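PDB 3FCP: L-Ala-D/L-Glu epimerase, a muconate lactonizing enzyme from Klebsiella pneumoniae subsp. pneumoniae MGH 78578, which belongs to the muconate lactonizing enzyme family of the enolase superfamily, pairing an N-terminal capping domain with a magnesium-binding barrel domain. Local coordinates for residues Glu8-Trp13 with Tyr75-Leu80; Gly130-Thr135 with Ala316-Pro321. All coordinates share one frame; numbering follows the deposited sequence.

Interaction 1 (Glu8-Trp13 with Tyr75-Leu80); sequences EQIESW and YLTPLL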
ATOM      1  N   GLU A   8      17.016 -50.345  -1.579  1.00 31.02           N
ATOM      2  CA  GLU A   8      16.660 -51.646  -1.038  1.00 31.65           C
ATOM      3  C   GLU A   8      16.419 -51.611   0.450  1.00 30.43           C
ATOM      4  O   GLU A   8      15.544 -52.307   0.959  1.00 29.60           O
ATOM      5  CB  GLU A   8      17.742 -52.680  -1.361  1.00 34.38           C
ATOM      6  CG  GLU A   8      17.611 -53.236  -2.762  1.00 43.01           C
ATOM      7  CD  GLU A   8      18.239 -54.612  -2.920  1.00 45.91           C
ATOM      8  OE1 GLU A   8      17.853 -55.319  -3.878  1.00 49.06           O
ATOM      9  OE2 GLU A   8      19.112 -54.981  -2.099  1.00 45.53           O
ATOM     10  N   GLN A   9      17.188 -50.796   1.156  1.00 28.74           N
ATOM     11  CA  GLN A   9      17.008 -50.705   2.589  1.00 29.92           C
ATOM     12  C   GLN A   9      17.387 -49.341   3.144  1.00 28.96           C
ATOM     13  O   GLN A   9      18.215 -48.626   2.575  1.00 25.93           O
ATOM     14  CB  GLN A   9      17.829 -51.790   3.296  1.00 31.97           C
ATOM     15  CG  GLN A   9      17.505 -51.898   4.775  1.00 37.58           C
ATOM     16  CD  GLN A   9      16.044 -52.262   5.020  1.00 42.15           C
ATOM     17  OE1 GLN A   9      15.661 -53.434   4.940  1.00 44.98           O
ATOM     18  NE2 GLN A   9      15.217 -51.254   5.299  1.00 39.51           N
ATOM     19  N   ILE A  10      16.755 -48.993   4.257  1.00 27.59           N
ATOM     20  CA  ILE A  10      17.005 -47.744   4.951  1.00 28.30           C
ATOM     21  C   ILE A  10      17.069 -48.072   6.439  1.00 27.92           C
ATOM     22  O   ILE A  10      16.136 -48.642   7.002  1.00 29.57           O
ATOM     23  CB  ILE A  10      15.877 -46.700   4.692  1.00 25.94           C
ATOM     24  CG1 ILE A  10      15.900 -46.254   3.228  1.00 26.88           C
ATOM     25  CG2 ILE A  10      16.063 -45.495   5.601  1.00 27.10           C
ATOM     26  CD1 ILE A  10      14.786 -45.277   2.846  1.00 23.77           C
ATOM     27  N   GLU A  11      18.190 -47.733   7.059  1.00 29.83           N
ATOM     28  CA  GLU A  11      18.399 -47.969   8.483  1.00 30.28           C
ATOM     29  C   GLU A  11      18.608 -46.603   9.126  1.00 29.92           C
ATOM     30  O   GLU A  11      19.013 -45.661   8.454  1.00 31.06           O
ATOM     31  CB  GLU A  11      19.669 -48.792   8.711  1.00 32.27           C
ATOM     32  CG  GLU A  11      19.710 -50.165   8.063  1.00 33.51           C
ATOM     33  CD  GLU A  11      21.131 -50.708   7.995  1.00 36.04           C
ATOM     34  OE1 GLU A  11      21.858 -50.359   7.040  1.00 34.51           O
ATOM     35  OE2 GLU A  11      21.526 -51.470   8.908  1.00 35.86           O
ATOM     36  N   SER A  12      18.328 -46.495  10.419  1.00 28.67           N
ATOM     37  CA  SER A  12      18.543 -45.246  11.133  1.00 28.97           C
ATOM     38  C   SER A  12      18.751 -45.551  12.608  1.00 29.08           C
ATOM     39  O   SER A  12      18.221 -46.528  13.135  1.00 30.13           O
ATOM     40  CB  SER A  12      17.369 -44.273  10.938  1.00 28.90           C
ATOM     41  OG  SER A  12      16.184 -44.725  11.565  1.00 30.58           O
ATOM     42  N   TRP A  13      19.546 -44.715  13.261  1.00 29.12           N
ATOM     43  CA  TRP A  13      19.854 -44.885  14.673  1.00 29.27           C
ATOM     44  C   TRP A  13      19.897 -43.531  15.351  1.00 29.21           C
ATOM     45  O   TRP A  13      20.271 -42.533  14.728  1.00 28.96           O
ATOM     46  CB  TRP A  13      21.240 -45.500  14.852  1.00 30.60           C
ATOM     47  CG  TRP A  13      21.502 -46.758  14.091  1.00 30.96           C
ATOM     48  CD1 TRP A  13      21.370 -48.037  14.550  1.00 30.63           C
ATOM     49  CD2 TRP A  13      22.015 -46.858  12.759  1.00 30.18           C
ATOM     50  NE1 TRP A  13      21.782 -48.929  13.587  1.00 33.84           N
ATOM     51  CE2 TRP A  13      22.182 -48.231  12.477  1.00 31.20           C
ATOM     52  CE3 TRP A  13      22.356 -45.918  11.776  1.00 30.03           C
ATOM     53  CZ2 TRP A  13      22.678 -48.692  11.250  1.00 32.20           C
ATOM     54  CZ3 TRP A  13      22.849 -46.376  10.554  1.00 30.59           C
ATOM     55  CH2 TRP A  13      23.006 -47.753  10.304  1.00 30.64           C
ATOM     56  N   TYR A  75       7.400 -43.878   8.061  1.00 27.32           N
ATOM     57  CA  TYR A  75       6.868 -43.271   6.848  1.00 24.73           C
ATOM     58  C   TYR A  75       7.798 -43.195   5.645  1.00 24.90           C
ATOM     59  O   TYR A  75       7.457 -43.681   4.570  1.00 23.20           O
ATOM     60  CB  TYR A  75       6.328 -41.879   7.194  1.00 25.15           C
ATOM     61  CG  TYR A  75       5.176 -41.948   8.176  1.00 25.10           C
ATOM     62  CD1 TYR A  75       3.894 -42.293   7.748  1.00 24.41           C
ATOM     63  CD2 TYR A  75       5.384 -41.754   9.541  1.00 24.67           C
ATOM     64  CE1 TYR A  75       2.845 -42.449   8.658  1.00 26.36           C
ATOM     65  CE2 TYR A  75       4.341 -41.911  10.461  1.00 25.17           C
ATOM     66  CZ  TYR A  75       3.076 -42.261  10.011  1.00 25.98           C
ATOM     67  OH  TYR A  75       2.050 -42.449  10.911  1.00 26.67           O
ATOM     68  N   LEU A  76       8.969 -42.594   5.814  1.00 23.44           N
ATOM     69  CA  LEU A  76       9.891 -42.474   4.699  1.00 23.60           C
ATOM     70  C   LEU A  76      10.422 -43.816   4.188  1.00 24.70           C
ATOM     71  O   LEU A  76      10.555 -44.009   2.979  1.00 24.62           O
ATOM     72  CB  LEU A  76      11.052 -41.550   5.083  1.00 22.98           C
ATOM     73  CG  LEU A  76      10.652 -40.071   5.129  1.00 24.74           C
ATOM     74  CD1 LEU A  76      11.689 -39.254   5.918  1.00 23.27           C
ATOM     75  CD2 LEU A  76      10.504 -39.551   3.705  1.00 24.67           C
ATOM     76  N   THR A  77      10.706 -44.748   5.097  1.00 23.29           N
ATOM     77  CA  THR A  77      11.243 -46.037   4.685  1.00 25.23           C
ATOM     78  C   THR A  77      10.297 -46.832   3.782  1.00 26.59           C
ATOM     79  O   THR A  77      10.680 -47.237   2.683  1.00 23.70           O
ATOM     80  CB  THR A  77      11.656 -46.872   5.909  1.00 25.75           C
ATOM     81  OG1 THR A  77      12.731 -46.206   6.584  1.00 25.02           O
ATOM     82  CG2 THR A  77      12.124 -48.268   5.488  1.00 26.64           C
ATOM     83  N   PRO A  78       9.051 -47.061   4.221  1.00 27.23           N
ATOM     84  CA  PRO A  78       8.169 -47.821   3.330  1.00 28.43           C
ATOM     85  C   PRO A  78       7.791 -47.055   2.059  1.00 29.20           C
ATOM     86  O   PRO A  78       7.431 -47.654   1.046  1.00 29.79           O
ATOM     87  CB  PRO A  78       6.966 -48.147   4.222  1.00 28.45           C
ATOM     88  CG  PRO A  78       6.957 -47.019   5.223  1.00 30.84           C
ATOM     89  CD  PRO A  78       8.428 -46.865   5.542  1.00 28.96           C
ATOM     90  N   LEU A  79       7.890 -45.731   2.103  1.00 27.75           N
ATOM     91  CA  LEU A  79       7.548 -44.916   0.947  1.00 27.63           C
ATOM     92  C   LEU A  79       8.627 -44.976  -0.140  1.00 27.63           C
ATOM     93  O   LEU A  79       8.321 -44.989  -1.337  1.00 26.06           O
ATOM     94  CB  LEU A  79       7.324 -43.463   1.396  1.00 28.97           C
ATOM     95  CG  LEU A  79       6.948 -42.342   0.413  1.00 29.43           C
ATOM     96  CD1 LEU A  79       8.144 -41.994  -0.435  1.00 32.77           C
ATOM     97  CD2 LEU A  79       5.758 -42.759  -0.455  1.00 27.56           C
ATOM     98  N   LEU A  80       9.887 -45.041   0.282  1.00 27.64           N
ATOM     99  CA  LEU A  80      11.013 -45.042  -0.649  1.00 26.66           C
ATOM    100  C   LEU A  80      11.586 -46.394  -1.080  1.00 27.99           C
ATOM    101  O   LEU A  80      12.205 -46.492  -2.138  1.00 27.38           O
ATOM    102  CB  LEU A  80      12.137 -44.171  -0.076  1.00 25.62           C
ATOM    103  CG  LEU A  80      11.747 -42.703   0.153  1.00 27.57           C
ATOM    104  CD1 LEU A  80      12.889 -41.956   0.841  1.00 27.04           C
ATOM    105  CD2 LEU A  80      11.396 -42.056  -1.183  1.00 27.07           C
TER
HETATM  106  O   HOH W   1      14.138 -47.401   8.535  1.00 30.22           O
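Ile10 of strand 8-13 reaches across to Thr77 and Leu80 of helix 75-80; it gives the largest share of the contact, with Thr77 next. At the root, Ile10 CB lies 3.7 Å from Thr77 OG1 and 4.1 Å from Thr77 CG2, so both branches of the threonine face it. The shorter branch, Ile10 CG2, is anti to the backbone N and comes to 3.5 Å from Thr77 OG1. The longer branch is extended (chi2 177°), which carries Ile10 CD1 outward until it rests 4.1 Å from Leu80 CB, an apolar contact, and equally close to the CA of Thr77. The side chains of Ile10 and Thr77 pass alongside, pointing opposite ways.

The polar link is indirect. One water donates to Ile10 O at 2.8 Å and to Thr77 OG1 at 2.7 Å, joining strand backbone to helix side chain. Thr77 OG1 is also hydrogen-bonded to Ile72 O, five residues earlier in the same helix. Ile10 O has a second donor in Gln9 NE2, which sits above the carbonyl plane.

Val38 and Leu40 of the neighbouring strand also touch Ile10, while Leu91 and Met95 pack on Leu80. The segment axes run nearly antiparallel, at 170°, with a closest approach of 8.5 Å. This is a helix laid against the three-stranded antiparallel sheet, as in the N-terminal capping domain of enolase-superfamily proteins.

Interaction 2 (Gly130-Thr135 with Ala316-Pro321); sequences GGALQT and AWSTLP
Leu133 N donates to Ser318 O over 2.7 Å, with an N-H...O angle of 160°, the one direct hydrogen bond between the two segments. It joins the loop that leads into strand 136-143 of the barrel domain to a type I beta turn, Trp317 to Leu320, at the C-terminal end of helix 307-317. The donor is tilted 33° from the carbonyl plane of Ser318. A water donates weakly to the same oxygen; it also donates to Leu320 O and accepts from Gln134 NE2, making a second, solvent-mediated bridge.

On one flank of the bond, Ala132 CB meets the serine side chain, 3.5 Å from Ser318 OG. That hydroxyl is hydrogen-bonded to His315 O; its contact with the methyl is van der Waals. Further along the loop, Gln134 O lies 3.3 Å from Ser318 CB; this buried carbonyl oxygen has no hydrogen-bond partner in the model. Leu133 sends CD2 over the turn to 3.3 Å from Thr319 O and 4.2 Å from Pro321 CG.

A third subunit borders the contact: Asn89 of that subunit bonds to Gly131 O through ND2, and its Asn87 likewise bonds to Ala132 O. Thr319 is held by the residue just before the turn, Ala316. Its OG1, between the backbone N and the carbonyl carbon (chi1 71°), donates to Ala316 O, which also accepts from Thr319 N. CG2 is anti to the carbonyl carbon, and the methyl Thr319 CG2 stands 3.4 Å from Gly131 O.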
ATOM      1  N   GLY A 130      26.286 -29.010  -9.007  1.00 22.94           N
ATOM      2  CA  GLY A 130      26.721 -28.025  -9.982  1.00 23.86           C
ATOM      3  C   GLY A 130      28.170 -27.590  -9.922  1.00 23.91           C
ATOM      4  O   GLY A 130      28.646 -26.901 -10.825  1.00 26.56           O
ATOM      5  N   GLY A 131      28.874 -27.975  -8.864  1.00 24.74           N
ATOM      6  CA  GLY A 131      30.271 -27.600  -8.747  1.00 24.96           C
ATOM      7  C   GLY A 131      30.536 -26.614  -7.632  1.00 25.41           C
ATOM      8  O   GLY A 131      29.734 -25.713  -7.368  1.00 24.41           O
ATOM      9  N   ALA A 132      31.673 -26.786  -6.974  1.00 25.45           N
ATOM     10  CA  ALA A 132      32.058 -25.913  -5.878  1.00 26.11           C
ATOM     11  C   ALA A 132      32.739 -24.649  -6.377  1.00 26.41           C
ATOM     12  O   ALA A 132      33.626 -24.697  -7.236  1.00 24.78           O
ATOM     13  CB  ALA A 132      32.983 -26.653  -4.928  1.00 24.79           C
ATOM     14  N   LEU A 133      32.310 -23.517  -5.834  1.00 25.87           N
ATOM     15  CA  LEU A 133      32.889 -22.225  -6.175  1.00 28.03           C
ATOM     16  C   LEU A 133      34.123 -22.060  -5.297  1.00 29.48           C
ATOM     17  O   LEU A 133      35.059 -21.335  -5.635  1.00 29.58           O
ATOM     18  CB  LEU A 133      31.901 -21.108  -5.839  1.00 27.47           C
ATOM     19  CG  LEU A 133      31.002 -20.458  -6.894  1.00 31.49           C
ATOM     20  CD1 LEU A 133      30.626 -21.434  -7.988  1.00 31.17           C
ATOM     21  CD2 LEU A 133      29.769 -19.900  -6.181  1.00 30.05           C
ATOM     22  N   GLN A 134      34.107 -22.762  -4.170  1.00 30.31           N
ATOM     23  CA  GLN A 134      35.168 -22.682  -3.172  1.00 33.73           C
ATOM     24  C   GLN A 134      35.284 -24.051  -2.503  1.00 33.86           C
ATOM     25  O   GLN A 134      34.267 -24.678  -2.192  1.00 32.64           O
ATOM     26  CB  GLN A 134      34.751 -21.630  -2.144  1.00 38.10           C
ATOM     27  CG  GLN A 134      35.831 -21.049  -1.284  1.00 43.73           C
ATOM     28  CD  GLN A 134      35.259 -20.054  -0.289  1.00 46.18           C
ATOM     29  OE1 GLN A 134      35.996 -19.359   0.410  1.00 49.01           O
ATOM     30  NE2 GLN A 134      33.929 -19.988  -0.216  1.00 48.34           N
ATOM     31  N   THR A 135      36.511 -24.512  -2.277  1.00 32.17           N
ATOM     32  CA  THR A 135      36.714 -25.812  -1.655  1.00 33.67           C
ATOM     33  C   THR A 135      37.224 -25.688  -0.213  1.00 33.17           C
ATOM     34  O   THR A 135      37.541 -26.681   0.441  1.00 33.26           O
ATOM     35  CB  THR A 135      37.676 -26.671  -2.512  1.00 34.90           C
ATOM     36  OG1 THR A 135      37.517 -28.047  -2.163  1.00 41.37           O
ATOM     37  CG2 THR A 135      39.117 -26.256  -2.290  1.00 33.25           C
ATOM     38  N   ALA A 316      26.754 -28.120  -0.081  1.00 20.74           N
ATOM     39  CA  ALA A 316      25.761 -27.191  -0.616  1.00 22.29           C
ATOM     40  C   ALA A 316      26.286 -25.754  -0.541  1.00 21.73           C
ATOM     41  O   ALA A 316      26.206 -25.001  -1.515  1.00 22.12           O
ATOM     42  CB  ALA A 316      24.447 -27.316   0.165  1.00 21.37           C
ATOM     43  N   TRP A 317      26.838 -25.379   0.612  1.00 23.26           N
ATOM     44  CA  TRP A 317      27.371 -24.029   0.803  1.00 23.03           C
ATOM     45  C   TRP A 317      28.475 -23.691  -0.202  1.00 23.10           C
ATOM     46  O   TRP A 317      28.613 -22.538  -0.620  1.00 21.91           O
ATOM     47  CB  TRP A 317      27.940 -23.861   2.220  1.00 22.71           C
ATOM     48  CG  TRP A 317      26.976 -24.051   3.380  1.00 22.04           C
ATOM     49  CD1 TRP A 317      27.318 -24.198   4.703  1.00 20.63           C
ATOM     50  CD2 TRP A 317      25.543 -24.147   3.328  1.00 20.09           C
ATOM     51  NE1 TRP A 317      26.194 -24.378   5.469  1.00 22.19           N
ATOM     52  CE2 TRP A 317      25.091 -24.355   4.653  1.00 21.53           C
ATOM     53  CE3 TRP A 317      24.597 -24.080   2.292  1.00 20.64           C
ATOM     54  CZ2 TRP A 317      23.732 -24.502   4.971  1.00 21.23           C
ATOM     55  CZ3 TRP A 317      23.247 -24.227   2.606  1.00 19.54           C
ATOM     56  CH2 TRP A 317      22.827 -24.437   3.937  1.00 21.88           C
ATOM     57  N   SER A 318      29.257 -24.696  -0.590  1.00 23.40           N
ATOM     58  CA  SER A 318      30.365 -24.501  -1.526  1.00 22.82           C
ATOM     59  C   SER A 318      29.932 -24.027  -2.903  1.00 22.12           C
ATOM     60  O   SER A 318      30.708 -23.407  -3.630  1.00 22.47           O
ATOM     61  CB  SER A 318      31.162 -25.801  -1.694  1.00 23.15           C
ATOM     62  OG  SER A 318      30.484 -26.719  -2.540  1.00 22.14           O
ATOM     63  N   THR A 319      28.697 -24.326  -3.273  1.00 21.56           N
ATOM     64  CA  THR A 319      28.213 -23.935  -4.588  1.00 21.73           C
ATOM     65  C   THR A 319      27.649 -22.519  -4.616  1.00 23.58           C
ATOM     66  O   THR A 319      27.261 -22.034  -5.678  1.00 23.35           O
ATOM     67  CB  THR A 319      27.090 -24.855  -5.057  1.00 20.16           C
ATOM     68  OG1 THR A 319      25.920 -24.590  -4.272  1.00 19.03           O
ATOM     69  CG2 THR A 319      27.491 -26.322  -4.893  1.00 19.27           C
ATOM     70  N   LEU A 320      27.625 -21.850  -3.465  1.00 22.69           N
ATOM     71  CA  LEU A 320      27.030 -20.514  -3.386  1.00 23.54           C
ATOM     72  C   LEU A 320      27.927 -19.412  -2.849  1.00 22.92           C
ATOM     73  O   LEU A 320      28.861 -19.673  -2.099  1.00 24.13           O
ATOM     74  CB  LEU A 320      25.794 -20.563  -2.477  1.00 21.73           C
ATOM     75  CG  LEU A 320      24.707 -21.597  -2.760  1.00 22.98           C
ATOM     76  CD1 LEU A 320      23.853 -21.813  -1.506  1.00 21.96           C
ATOM     77  CD2 LEU A 320      23.871 -21.121  -3.936  1.00 21.80           C
ATOM     78  N   PRO A 321      27.641 -18.154  -3.224  1.00 23.71           N
ATOM     79  CA  PRO A 321      28.429 -17.014  -2.742  1.00 24.36           C
ATOM     80  C   PRO A 321      27.838 -16.693  -1.362  1.00 25.44           C
ATOM     81  O   PRO A 321      26.716 -16.205  -1.272  1.00 28.58           O
ATOM     82  CB  PRO A 321      28.106 -15.904  -3.745  1.00 26.00           C
ATOM     83  CG  PRO A 321      27.526 -16.631  -4.941  1.00 28.03           C
ATOM     84  CD  PRO A 321      26.739 -17.737  -4.308  1.00 25.24           C
TER
HETATM   85  O   HOH W   2      31.676 -20.887  -1.731  1.00 44.17           O

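In the fold
Interactions 1 and 2 are separate along the chain and in space: interaction 1 closes before interaction 2 opens, their centres are 29 Å apart, and their nearest atoms are about 18 Å apart. Interaction 1 joins a strand and a helix within the N-terminal domain, with its centre about 23 Å from that of the chain. Interaction 2, about 15 Å from the chain centre, ties the entry to the first barrel strand to a turn late in the barrel domain. Interaction 2 borders the third subunit, whereas at interaction 1 only Tyr75, which takes no part in the contact, reaches the second subunit. Neither segment pair includes Asn201, Asp250 or Glu251, the residues that bind the magnesium ion.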